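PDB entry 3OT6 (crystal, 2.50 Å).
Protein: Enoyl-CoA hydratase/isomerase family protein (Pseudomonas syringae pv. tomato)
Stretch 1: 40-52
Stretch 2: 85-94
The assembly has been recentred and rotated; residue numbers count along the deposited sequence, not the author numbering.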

ATOM      1  N   ALA A  40       0.750  -7.473  12.337  1.00 24.68           N
ATOM      2  CA  ALA A  40       1.864  -8.067  11.611  1.00 24.57           C
ATOM      3  C   ALA A  40       3.018  -7.124  11.600  1.00 24.41           C
ATOM      4  O   ALA A  40       4.137  -7.558  11.461  1.00 26.45           O
ATOM      5  CB  ALA A  40       1.493  -8.497  10.153  1.00 22.92           C
ATOM      6  N   LEU A  41       2.764  -5.840  11.727  1.00 24.37           N
ATOM      7  CA  LEU A  41       3.843  -4.866  11.551  1.00 23.83           C
ATOM      8  C   LEU A  41       4.475  -4.650  12.869  1.00 23.66           C
ATOM      9  O   LEU A  41       5.643  -4.352  12.921  1.00 23.74           O
ATOM     10  CB  LEU A  41       3.362  -3.514  10.958  1.00 23.65           C
ATOM     11  CG  LEU A  41       3.099  -3.422   9.425  1.00 22.32           C
ATOM     12  CD1 LEU A  41       2.251  -2.183   9.100  1.00 17.84           C
ATOM     13  CD2 LEU A  41       4.391  -3.470   8.575  1.00 16.87           C
ATOM     14  N   ASP A  42       3.687  -4.796  13.934  1.00 24.05           N
ATOM     15  CA  ASP A  42       4.211  -4.813  15.263  1.00 24.54           C
ATOM     16  C   ASP A  42       5.293  -5.882  15.369  1.00 24.96           C
ATOM     17  O   ASP A  42       6.367  -5.628  15.934  1.00 24.49           O
ATOM     18  CB  ASP A  42       3.112  -5.068  16.268  1.00 25.27           C
ATOM     19  CG  ASP A  42       2.225  -3.839  16.474  1.00 28.18           C
ATOM     20  OD1 ASP A  42       2.651  -2.709  16.161  1.00 30.51           O
ATOM     21  OD2 ASP A  42       1.064  -3.994  16.889  1.00 33.00           O
ATOM     22  N   GLN A  43       5.010  -7.045  14.791  1.00 24.09           N
ATOM     23  CA  GLN A  43       5.836  -8.195  14.914  1.00 24.45           C
ATOM     24  C   GLN A  43       7.080  -7.928  14.099  1.00 26.12           C
ATOM     25  O   GLN A  43       8.194  -8.195  14.572  1.00 26.84           O
ATOM     26  CB  GLN A  43       5.091  -9.434  14.405  1.00 23.89           C
ATOM     27  CG  GLN A  43       5.900 -10.725  14.569  1.00 26.63           C
ATOM     28  CD  GLN A  43       6.350 -10.961  16.035  1.00 30.87           C
ATOM     29  OE1 GLN A  43       5.587 -10.776  16.979  1.00 30.35           O
ATOM     30  NE2 GLN A  43       7.610 -11.335  16.206  1.00 32.06           N
ATOM     31  N   ALA A  44       6.902  -7.362  12.886  1.00 26.41           N
ATOM     32  CA  ALA A  44       8.011  -7.037  11.977  1.00 25.73           C
ATOM     33  C   ALA A  44       8.961  -6.031  12.607  1.00 26.30           C
ATOM     34  O   ALA A  44      10.141  -6.095  12.354  1.00 27.08           O
ATOM     35  CB  ALA A  44       7.490  -6.524  10.621  1.00 24.13           C
ATOM     36  N   GLU A  45       8.456  -5.116  13.429  1.00 27.78           N
ATOM     37  CA  GLU A  45       9.307  -4.144  14.083  1.00 30.00           C
ATOM     38  C   GLU A  45      10.125  -4.899  15.093  1.00 30.88           C
ATOM     39  O   GLU A  45      11.308  -4.654  15.253  1.00 30.48           O
ATOM     40  CB  GLU A  45       8.516  -3.077  14.847  1.00 29.88           C
ATOM     41  CG  GLU A  45       7.807  -2.059  14.002  1.00 34.10           C
ATOM     42  CD  GLU A  45       7.250  -0.867  14.806  1.00 38.34           C
ATOM     43  OE1 GLU A  45       8.011  -0.258  15.578  1.00 42.12           O
ATOM     44  OE2 GLU A  45       6.065  -0.515  14.635  1.00 40.10           O
ATOM     45  N   LYS A  46       9.466  -5.809  15.804  1.00 32.25           N
ATOM     46  CA  LYS A  46      10.123  -6.502  16.877  1.00 33.27           C
ATOM     47  C   LYS A  46      11.242  -7.438  16.304  1.00 32.02           C
ATOM     48  O   LYS A  46      12.331  -7.534  16.915  1.00 32.53           O
ATOM     49  CB  LYS A  46       9.094  -7.105  17.852  1.00 34.49           C
ATOM     50  CG  LYS A  46       9.610  -8.252  18.754  1.00 41.39           C
ATOM     51  CD  LYS A  46       8.453  -8.788  19.711  1.00 49.47           C
ATOM     52  CE  LYS A  46       8.911 -10.057  20.594  1.00 53.28           C
ATOM     53  NZ  LYS A  46       9.483 -11.247  19.771  1.00 51.59           N
ATOM     54  N   ASP A  47      11.048  -7.986  15.103  1.00 29.21           N
ATOM     55  CA  ASP A  47      12.092  -8.796  14.436  1.00 28.31           C
ATOM     56  C   ASP A  47      13.036  -7.975  13.583  1.00 28.25           C
ATOM     57  O   ASP A  47      13.864  -8.529  12.875  1.00 28.09           O
ATOM     58  CB  ASP A  47      11.505  -9.894  13.538  1.00 27.52           C
ATOM     59  CG  ASP A  47      10.653 -10.876  14.309  1.00 29.72           C
ATOM     60  OD1 ASP A  47      10.937 -11.128  15.506  1.00 28.66           O
ATOM     61  OD2 ASP A  47       9.674 -11.396  13.734  1.00 31.63           O
ATOM     62  N   ARG A  48      12.925  -6.651  13.653  1.00 27.82           N
ATOM     63  CA  ARG A  48      13.789  -5.742  12.870  1.00 26.85           C
ATOM     64  C   ARG A  48      13.918  -6.129  11.420  1.00 25.69           C
ATOM     65  O   ARG A  48      14.994  -5.967  10.841  1.00 25.80           O
ATOM     66  CB  ARG A  48      15.186  -5.603  13.458  1.00 26.95           C
ATOM     67  CG  ARG A  48      15.219  -5.585  14.977  1.00 29.52           C
ATOM     68  CD  ARG A  48      16.645  -5.240  15.408  1.00 32.65           C
ATOM     69  NE  ARG A  48      16.619  -3.882  15.909  1.00 38.44           N
ATOM     70  CZ  ARG A  48      17.234  -2.849  15.351  1.00 38.27           C
ATOM     71  NH1 ARG A  48      18.016  -2.971  14.276  1.00 32.12           N
ATOM     72  NH2 ARG A  48      17.039  -1.670  15.906  1.00 41.96           N
ATOM     73  N   ALA A  49      12.820  -6.572  10.812  1.00 24.33           N
ATOM     74  CA  ALA A  49      12.944  -7.220   9.519  1.00 24.03           C
ATOM     75  C   ALA A  49      12.702  -6.267   8.328  1.00 23.40           C
ATOM     76  O   ALA A  49      11.893  -5.338   8.428  1.00 23.79           O
ATOM     77  CB  ALA A  49      11.971  -8.434   9.465  1.00 23.59           C
ATOM     78  N   ILE A  50      13.374  -6.510   7.214  1.00 21.67           N
ATOM     79  CA  ILE A  50      12.895  -6.001   5.975  1.00 22.97           C
ATOM     80  C   ILE A  50      11.486  -6.597   5.665  1.00 23.92           C
ATOM     81  O   ILE A  50      11.283  -7.823   5.778  1.00 24.82           O
ATOM     82  CB  ILE A  50      13.896  -6.272   4.863  1.00 22.90           C
ATOM     83  CG1 ILE A  50      15.132  -5.412   5.137  1.00 22.40           C
ATOM     84  CG2 ILE A  50      13.286  -5.823   3.507  1.00 20.62           C
ATOM     85  CD1 ILE A  50      16.370  -5.826   4.367  1.00 25.44           C
ATOM     86  N   VAL A  51      10.501  -5.742   5.356  1.00 23.06           N
ATOM     87  CA  VAL A  51       9.109  -6.225   5.200  1.00 20.93           C
ATOM     88  C   VAL A  51       8.817  -6.328   3.727  1.00 21.40           C
ATOM     89  O   VAL A  51       9.243  -5.469   2.946  1.00 20.30           O
ATOM     90  CB  VAL A  51       8.065  -5.265   5.827  1.00 21.85           C
ATOM     91  CG1 VAL A  51       6.649  -5.663   5.384  1.00 18.62           C
ATOM     92  CG2 VAL A  51       8.157  -5.244   7.420  1.00 18.41           C
ATOM     93  N   ILE A  52       8.190  -7.443   3.335  1.00 21.51           N
ATOM     94  CA  ILE A  52       7.604  -7.647   1.976  1.00 21.10           C
ATOM     95  C   ILE A  52       6.070  -7.836   2.132  1.00 20.66           C
ATOM     96  O   ILE A  52       5.649  -8.820   2.710  1.00 20.41           O
ATOM     97  CB  ILE A  52       8.118  -8.897   1.292  1.00 20.12           C
ATOM     98  CG1 ILE A  52       9.575  -8.784   0.954  1.00 18.98           C
ATOM     99  CG2 ILE A  52       7.434  -9.059  -0.075  1.00 22.94           C
ATOM    100  CD1 ILE A  52      10.106 -10.058   0.145  1.00 14.89           C
ATOM    101  N   THR A  85      -4.333   5.866   8.314  1.00 22.56           N
ATOM    102  CA  THR A  85      -3.434   5.768   9.471  1.00 20.70           C
ATOM    103  C   THR A  85      -2.410   4.641   9.195  1.00 21.73           C
ATOM    104  O   THR A  85      -1.185   4.826   9.457  1.00 21.53           O
ATOM    105  CB  THR A  85      -4.238   5.466  10.780  1.00 22.10           C
ATOM    106  OG1 THR A  85      -5.077   6.603  11.138  1.00 22.59           O
ATOM    107  CG2 THR A  85      -3.321   5.111  11.929  1.00 15.07           C
ATOM    108  N   LEU A  86      -2.884   3.530   8.597  1.00 20.53           N
ATOM    109  CA  LEU A  86      -2.007   2.424   8.213  1.00 20.33           C
ATOM    110  C   LEU A  86      -1.062   2.882   7.117  1.00 21.36           C
ATOM    111  O   LEU A  86       0.125   2.529   7.154  1.00 23.51           O
ATOM    112  CB  LEU A  86      -2.773   1.144   7.790  1.00 18.65           C
ATOM    113  CG  LEU A  86      -1.968   0.025   7.117  1.00 17.54           C
ATOM    114  CD1 LEU A  86      -0.972  -0.639   8.135  1.00 17.40           C
ATOM    115  CD2 LEU A  86      -2.837  -1.073   6.483  1.00 16.23           C
ATOM    116  N   ALA A  87      -1.542   3.659   6.139  1.00 21.04           N
ATOM    117  CA  ALA A  87      -0.616   4.177   5.107  1.00 21.29           C
ATOM    118  C   ALA A  87       0.489   5.058   5.774  1.00 21.06           C
ATOM    119  O   ALA A  87       1.671   4.974   5.433  1.00 22.53           O
ATOM    120  CB  ALA A  87      -1.366   4.980   3.964  1.00 19.81           C
ATOM    121  N   ARG A  88       0.094   5.929   6.669  1.00 20.04           N
ATOM    122  CA  ARG A  88       1.023   6.763   7.378  1.00 21.50           C
ATOM    123  C   ARG A  88       2.001   5.883   8.216  1.00 21.62           C
ATOM    124  O   ARG A  88       3.173   6.187   8.353  1.00 21.80           O
ATOM    125  CB  ARG A  88       0.241   7.724   8.270  1.00 21.44           C
ATOM    126  CG  ARG A  88       1.067   8.876   8.741  1.00 24.02           C
ATOM    127  CD  ARG A  88       1.028   8.904  10.215  1.00 29.95           C
ATOM    128  NE  ARG A  88       1.614  10.092  10.802  1.00 33.49           N
ATOM    129  CZ  ARG A  88       2.769  10.073  11.460  1.00 33.77           C
ATOM    130  NH1 ARG A  88       3.416   8.916  11.595  1.00 35.43           N
ATOM    131  NH2 ARG A  88       3.264  11.193  11.964  1.00 26.40           N
ATOM    132  N   ARG A  89       1.544   4.763   8.738  1.00 21.58           N
ATOM    133  CA  ARG A  89       2.429   3.990   9.584  1.00 21.48           C
ATOM    134  C   ARG A  89       3.434   3.321   8.689  1.00 21.57           C
ATOM    135  O   ARG A  89       4.597   3.280   9.014  1.00 22.31           O
ATOM    136  CB  ARG A  89       1.669   2.957  10.417  1.00 21.92           C
ATOM    137  CG  ARG A  89       2.580   1.971  11.064  1.00 24.06           C
ATOM    138  CD  ARG A  89       1.834   0.874  11.776  1.00 28.94           C
ATOM    139  NE  ARG A  89       2.792   0.121  12.567  1.00 31.22           N
ATOM    140  CZ  ARG A  89       2.487  -0.897  13.338  1.00 30.17           C
ATOM    141  NH1 ARG A  89       1.241  -1.315  13.434  1.00 33.26           N
ATOM    142  NH2 ARG A  89       3.435  -1.471  14.022  1.00 32.05           N
HETATM  143  N   MSE A  90       2.999   2.859   7.520  1.00 21.03           N
HETATM  144  CA  MSE A  90       3.913   2.192   6.609  1.00 20.20           C
HETATM  145  C   MSE A  90       4.991   3.122   6.133  1.00 19.94           C
HETATM  146  O   MSE A  90       6.129   2.713   5.940  1.00 20.29           O
HETATM  147  CB  MSE A  90       3.176   1.605   5.402  1.00 19.90           C
HETATM  148  CG  MSE A  90       2.366   0.386   5.737  1.00 19.61           C
HETATM  149 SE   MSE A  90       1.136  -0.198   4.313  1.00 24.08          SE
HETATM  150  CE  MSE A  90       2.381  -0.838   2.920  1.00 17.73           C
ATOM    151  N   LEU A  91       4.639   4.370   5.905  1.00 20.61           N
ATOM    152  CA  LEU A  91       5.614   5.344   5.393  1.00 20.76           C
ATOM    153  C   LEU A  91       6.540   5.792   6.512  1.00 21.07           C
ATOM    154  O   LEU A  91       7.586   6.409   6.271  1.00 20.31           O
ATOM    155  CB  LEU A  91       4.903   6.542   4.802  1.00 21.29           C
ATOM    156  CG  LEU A  91       4.223   6.265   3.453  1.00 19.74           C
ATOM    157  CD1 LEU A  91       3.155   7.332   3.225  1.00 16.46           C
ATOM    158  CD2 LEU A  91       5.286   6.362   2.409  1.00 18.90           C
ATOM    159  N   SER A  92       6.169   5.483   7.749  1.00 21.22           N
ATOM    160  CA  SER A  92       7.080   5.862   8.837  1.00 22.19           C
ATOM    161  C   SER A  92       7.695   4.606   9.491  1.00 22.86           C
ATOM    162  O   SER A  92       8.378   4.714  10.483  1.00 23.60           O
ATOM    163  CB  SER A  92       6.462   6.824   9.832  1.00 21.11           C
ATOM    164  OG  SER A  92       5.282   6.314  10.287  1.00 20.85           O
ATOM    165  N   HIS A  93       7.573   3.458   8.820  1.00 21.77           N
ATOM    166  CA  HIS A  93       8.056   2.246   9.379  1.00 21.82           C
ATOM    167  C   HIS A  93       9.589   2.258   9.555  1.00 21.42           C
ATOM    168  O   HIS A  93      10.321   2.620   8.642  1.00 21.45           O
ATOM    169  CB  HIS A  93       7.614   1.081   8.490  1.00 21.50           C
ATOM    170  CG  HIS A  93       7.776  -0.263   9.128  1.00 21.24           C
ATOM    171  ND1 HIS A  93       7.039  -0.644  10.239  1.00 20.36           N
ATOM    172  CD2 HIS A  93       8.613  -1.297   8.843  1.00 18.53           C
ATOM    173  CE1 HIS A  93       7.380  -1.875  10.581  1.00 18.93           C
ATOM    174  NE2 HIS A  93       8.343  -2.290   9.761  1.00 20.28           N
ATOM    175  N   PRO A  94      10.086   1.746  10.676  1.00 21.08           N
ATOM    176  CA  PRO A  94      11.530   1.873  10.927  1.00 21.37           C
ATOM    177  C   PRO A  94      12.461   1.028  10.047  1.00 21.74           C
ATOM    178  O   PRO A  94      13.666   1.297   9.999  1.00 21.46           O
ATOM    179  CB  PRO A  94      11.672   1.579  12.417  1.00 22.03           C
ATOM    180  CG  PRO A  94      10.459   0.812  12.817  1.00 22.99           C
ATOM    181  CD  PRO A  94       9.343   1.215  11.822  1.00 22.22           C
TER
HETATM  182  O   HOH W   1      10.156  -4.481  10.102  1.00 21.92           O
HETATM  183  O   HOH W   2       5.648   0.847  12.070  1.00 25.55           O

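Two helices that run nearly side by side can be too far apart for their backbones to touch and still be joined by long side chains. Here the axes of helices 40-46 and 85-91 lie 12° from parallel and come no closer than 12.2 Å, and most of the surface covered between the stretches belongs to Leu-41, Arg-89 and His-93, the last of these just beyond the second helix, which also show how one apolar residue can serve both a charged group and an aromatic ring.

Arg-89 points toward the first helix with chi1 to chi3 all t, an extended chain that carries its guanidinium to two acids one helical turn apart. Its NH2 donates to Asp-42 OD1 at 2.6 Å and to Glu-45 OE2 at 2.9 Å, each bond part of a salt bridge. Both carboxylate oxygens sit at the guanidinium edge, near its plane, where the N-H bonds point. Over one face lies carbon: Leu-41 CB, 3.6 Å from Arg-89 CZ.

Leu-41 also packs against Leu-86, Met-90 and the His-93 ring. Its CD1 meets Leu-86 CD1 at 3.7 Å and CG of Met-90, a selenomethionine, at 4.2 Å. Its CD2 stands 4.2 Å from the centroid of the His-93 ring and 22° off the ring normal, a CH-pi contact over the face.

With carbon packed against that face, both ring nitrogens of His-93 still find polar partners through water. Water 2 lies 2.7 Å from His-93 ND1, accepts from Arg-89 NE at 3.0 Å and donates to Glu-45 OE2 at 2.9 Å, so the imidazole is tied into the salt-bridge cluster. Water 1, 2.9 Å from His-93 NE2, donates to Ala-49 O at 2.6 Å and weakly to Ala-44 O at 2.8 Å, linking the ring to a carbonyl within the first helix and to another in the loop after it. In this example each planar group bonds at its edge and packs carbon over one face.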